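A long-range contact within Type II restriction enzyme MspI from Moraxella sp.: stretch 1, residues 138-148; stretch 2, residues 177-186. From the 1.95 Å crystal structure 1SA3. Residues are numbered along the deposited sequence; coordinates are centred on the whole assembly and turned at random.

Stretch 1, residues 138-148: TGVGISDGELK
Stretch 2 177-186: PYRERFIRWC

Stretch 1 enters as the last turn of a helix (138-140), runs through a loop and re-enters helix at 146; residues 179-186 of stretch 2 are helical, the backbone bonds starting with Phe 182 N to Tyr 178 O (2.7 Å). No direct hydrogen bond joins them; apolar side chains and two CH-pi contacts account for most of the close pairs, and the stretches bury 425 Å² together.

At Gly 139 (phi/psi -70/-37), CA lies 3.7 Å from the centroid of the Trp 185 five-membered ring (chi1 t, chi2 86°), 25° off its normal, a CH-pi contact. An ideal CB would sit 2.1 Å from Trp 185 NE1, so the close approach depends on glycine.

Val 140 (-85/-24, chi1 t) sets the register, its CA 5.6 Å from that of Phe 182 (chi1 t, chi2 94°). Val 140 CG1 lies 3.8 Å from Tyr 178 CD2, and Val 140 CG2 lies 4.1 Å from both Phe 182 CD1 and Trp 185 CB.

Gly 141 is the first residue to leave helical phi/psi, with positive phi (100/26); its O approaches Tyr 178 CE2 at 3.5 Å. Ile 142 (-98/125, chi1 m, chi2 t) places CG1 over the Tyr 178 ring (chi1 m, chi2 89°), 3.9 Å from the centroid and 11° off the normal.

Water 1 bridges the stretches, accepting from Ser 143 N (3.2 Å) and hydrogen-bonding Tyr 178 OH (2.7 Å). After Gly 145, the N-cap, Leu 147 (t, p) brings CD2 within 3.7 Å of Tyr 178 CE1.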

# COMPACT_ATOMS: atom_id res chain seq x y z
N THR E 138 2.30 -17.72 10.19
CA THR E 138 2.72 -17.24 11.51
C THR E 138 2.10 -15.87 11.81
O THR E 138 1.59 -15.64 12.91
CB THR E 138 4.25 -17.18 11.59
OG1 THR E 138 4.77 -18.51 11.54
CG2 THR E 138 4.70 -16.51 12.86
N GLY E 139 2.13 -14.97 10.83
CA GLY E 139 1.54 -13.66 11.04
C GLY E 139 0.03 -13.66 11.14
O GLY E 139 -0.54 -12.91 11.94
N VAL E 140 -0.64 -14.51 10.36
CA VAL E 140 -2.10 -14.57 10.34
C VAL E 140 -2.72 -15.46 11.44
O VAL E 140 -3.88 -15.27 11.82
CB VAL E 140 -2.60 -15.04 8.95
CG1 VAL E 140 -4.13 -15.05 8.89
CG2 VAL E 140 -2.04 -14.12 7.86
N GLY E 141 -1.95 -16.42 11.94
CA GLY E 141 -2.45 -17.29 12.98
C GLY E 141 -2.91 -18.66 12.48
O GLY E 141 -3.76 -19.30 13.10
N ILE E 142 -2.34 -19.10 11.36
CA ILE E 142 -2.69 -20.39 10.76
C ILE E 142 -1.66 -21.44 11.18
O ILE E 142 -0.46 -21.25 10.98
CB ILE E 142 -2.73 -20.28 9.22
CG1 ILE E 142 -3.74 -19.20 8.82
CG2 ILE E 142 -3.11 -21.62 8.60
CD1 ILE E 142 -3.64 -18.75 7.36
N SER E 143 -2.12 -22.54 11.76
CA SER E 143 -1.22 -23.59 12.20
C SER E 143 -1.11 -24.70 11.15
O SER E 143 -1.74 -24.62 10.09
CB SER E 143 -1.71 -24.19 13.52
OG SER E 143 -3.03 -24.67 13.38
N ASP E 144 -0.31 -25.72 11.44
CA ASP E 144 -0.16 -26.83 10.50
C ASP E 144 -1.54 -27.41 10.19
O ASP E 144 -2.44 -27.38 11.02
CB ASP E 144 0.75 -27.91 11.09
CG ASP E 144 2.20 -27.47 11.20
OD1 ASP E 144 2.58 -26.48 10.54
OD2 ASP E 144 2.97 -28.12 11.94
N GLY E 145 -1.70 -27.92 8.97
CA GLY E 145 -2.98 -28.49 8.61
C GLY E 145 -3.29 -28.36 7.13
O GLY E 145 -2.44 -28.00 6.33
N GLU E 146 -4.54 -28.66 6.78
CA GLU E 146 -4.99 -28.60 5.40
C GLU E 146 -4.89 -27.20 4.81
O GLU E 146 -4.50 -27.04 3.65
CB GLU E 146 -6.43 -29.11 5.30
CG GLU E 146 -7.05 -28.99 3.92
CD GLU E 146 -8.42 -29.63 3.84
OE1 GLU E 146 -9.27 -29.33 4.70
OE2 GLU E 146 -8.65 -30.43 2.91
N LEU E 147 -5.23 -26.19 5.60
CA LEU E 147 -5.17 -24.81 5.13
C LEU E 147 -3.73 -24.46 4.79
O LEU E 147 -3.45 -24.01 3.69
CB LEU E 147 -5.71 -23.85 6.20
CG LEU E 147 -5.65 -22.35 5.85
CD1 LEU E 147 -6.19 -22.11 4.45
CD2 LEU E 147 -6.45 -21.57 6.88
N LYS E 148 -2.81 -24.68 5.73
CA LYS E 148 -1.41 -24.36 5.45
C LYS E 148 -0.89 -25.09 4.21
O LYS E 148 -0.20 -24.50 3.39
CB LYS E 148 -0.52 -24.70 6.65
CG LYS E 148 0.98 -24.52 6.35
CD LYS E 148 1.88 -24.79 7.55
CE LYS E 148 1.64 -23.79 8.67
NZ LYS E 148 2.61 -23.96 9.78
N PRO E 177 -12.50 -17.67 7.66
CA PRO E 177 -12.37 -17.11 9.01
C PRO E 177 -11.17 -16.17 9.17
O PRO E 177 -11.18 -15.30 10.04
CB PRO E 177 -12.21 -18.36 9.89
CG PRO E 177 -12.90 -19.43 9.11
CD PRO E 177 -12.43 -19.15 7.70
N TYR E 178 -10.15 -16.34 8.33
CA TYR E 178 -8.95 -15.51 8.41
C TYR E 178 -8.86 -14.38 7.39
O TYR E 178 -7.88 -13.64 7.39
CB TYR E 178 -7.69 -16.37 8.24
CG TYR E 178 -7.55 -17.51 9.22
CD1 TYR E 178 -8.10 -18.76 8.95
CD2 TYR E 178 -6.83 -17.34 10.40
CE1 TYR E 178 -7.93 -19.83 9.84
CE2 TYR E 178 -6.65 -18.40 11.29
CZ TYR E 178 -7.20 -19.64 11.00
OH TYR E 178 -7.00 -20.69 11.87
N ARG E 179 -9.87 -14.26 6.53
CA ARG E 179 -9.88 -13.23 5.50
C ARG E 179 -9.33 -11.87 5.91
O ARG E 179 -8.37 -11.39 5.31
CB ARG E 179 -11.29 -13.06 4.94
CG ARG E 179 -11.61 -14.06 3.84
CD ARG E 179 -13.07 -14.50 3.89
NE ARG E 179 -14.01 -13.48 3.43
CZ ARG E 179 -15.04 -13.04 4.15
NH1 ARG E 179 -15.25 -13.52 5.37
NH2 ARG E 179 -15.87 -12.15 3.65
N GLU E 180 -9.93 -11.25 6.92
CA GLU E 180 -9.50 -9.93 7.39
C GLU E 180 -8.07 -9.89 7.92
O GLU E 180 -7.31 -8.98 7.60
CB GLU E 180 -10.46 -9.40 8.45
CG GLU E 180 -11.85 -9.10 7.91
CD GLU E 180 -12.67 -8.19 8.82
OE1 GLU E 180 -13.75 -7.77 8.37
OE2 GLU E 180 -12.24 -7.89 9.96
N ARG E 181 -7.72 -10.87 8.75
CA ARG E 181 -6.37 -10.93 9.29
C ARG E 181 -5.37 -11.12 8.16
O ARG E 181 -4.31 -10.50 8.14
CB ARG E 181 -6.24 -12.07 10.30
CG ARG E 181 -6.70 -11.71 11.70
CD ARG E 181 -6.80 -12.94 12.58
NE ARG E 181 -7.87 -13.83 12.14
CZ ARG E 181 -8.17 -14.98 12.73
NH1 ARG E 181 -7.47 -15.39 13.78
NH2 ARG E 181 -9.17 -15.72 12.27
N PHE E 182 -5.71 -11.98 7.20
CA PHE E 182 -4.84 -12.25 6.06
C PHE E 182 -4.55 -10.96 5.28
O PHE E 182 -3.39 -10.64 4.99
CB PHE E 182 -5.50 -13.27 5.12
CG PHE E 182 -4.57 -13.85 4.08
CD1 PHE E 182 -3.91 -15.05 4.32
CD2 PHE E 182 -4.38 -13.22 2.86
CE1 PHE E 182 -3.08 -15.63 3.35
CE2 PHE E 182 -3.56 -13.79 1.88
CZ PHE E 182 -2.91 -15.00 2.13
N ILE E 183 -5.60 -10.22 4.95
CA ILE E 183 -5.43 -8.98 4.19
C ILE E 183 -4.65 -7.93 4.98
O ILE E 183 -3.69 -7.35 4.48
CB ILE E 183 -6.78 -8.38 3.79
CG1 ILE E 183 -7.56 -9.37 2.93
CG2 ILE E 183 -6.55 -7.09 3.00
CD1 ILE E 183 -9.03 -9.06 2.82
N ARG E 184 -5.08 -7.68 6.21
CA ARG E 184 -4.43 -6.68 7.04
C ARG E 184 -2.95 -7.02 7.26
O ARG E 184 -2.09 -6.14 7.19
CB ARG E 184 -5.16 -6.57 8.39
CG ARG E 184 -4.70 -5.41 9.26
CD ARG E 184 -5.54 -5.34 10.54
NE ARG E 184 -6.95 -5.05 10.27
CZ ARG E 184 -7.44 -3.85 10.01
NH1 ARG E 184 -6.64 -2.79 9.99
NH2 ARG E 184 -8.74 -3.69 9.78
N TRP E 185 -2.65 -8.29 7.51
CA TRP E 185 -1.26 -8.67 7.73
C TRP E 185 -0.42 -8.53 6.46
O TRP E 185 0.73 -8.09 6.52
CB TRP E 185 -1.16 -10.10 8.26
CG TRP E 185 0.25 -10.49 8.55
CD1 TRP E 185 0.93 -10.28 9.71
CD2 TRP E 185 1.18 -11.08 7.64
NE1 TRP E 185 2.23 -10.70 9.58
CE2 TRP E 185 2.41 -11.19 8.32
CE3 TRP E 185 1.09 -11.52 6.32
CZ2 TRP E 185 3.55 -11.73 7.71
CZ3 TRP E 185 2.22 -12.06 5.71
CH2 TRP E 185 3.43 -12.16 6.41
N CYS E 186 -0.98 -8.90 5.32
CA CYS E 186 -0.25 -8.80 4.06
C CYS E 186 0.18 -7.37 3.73
O CYS E 186 1.30 -7.16 3.25
CB CYS E 186 -1.10 -9.33 2.90
SG CYS E 186 -1.05 -11.12 2.71
O HOH W 1 -5.34 -22.88 11.93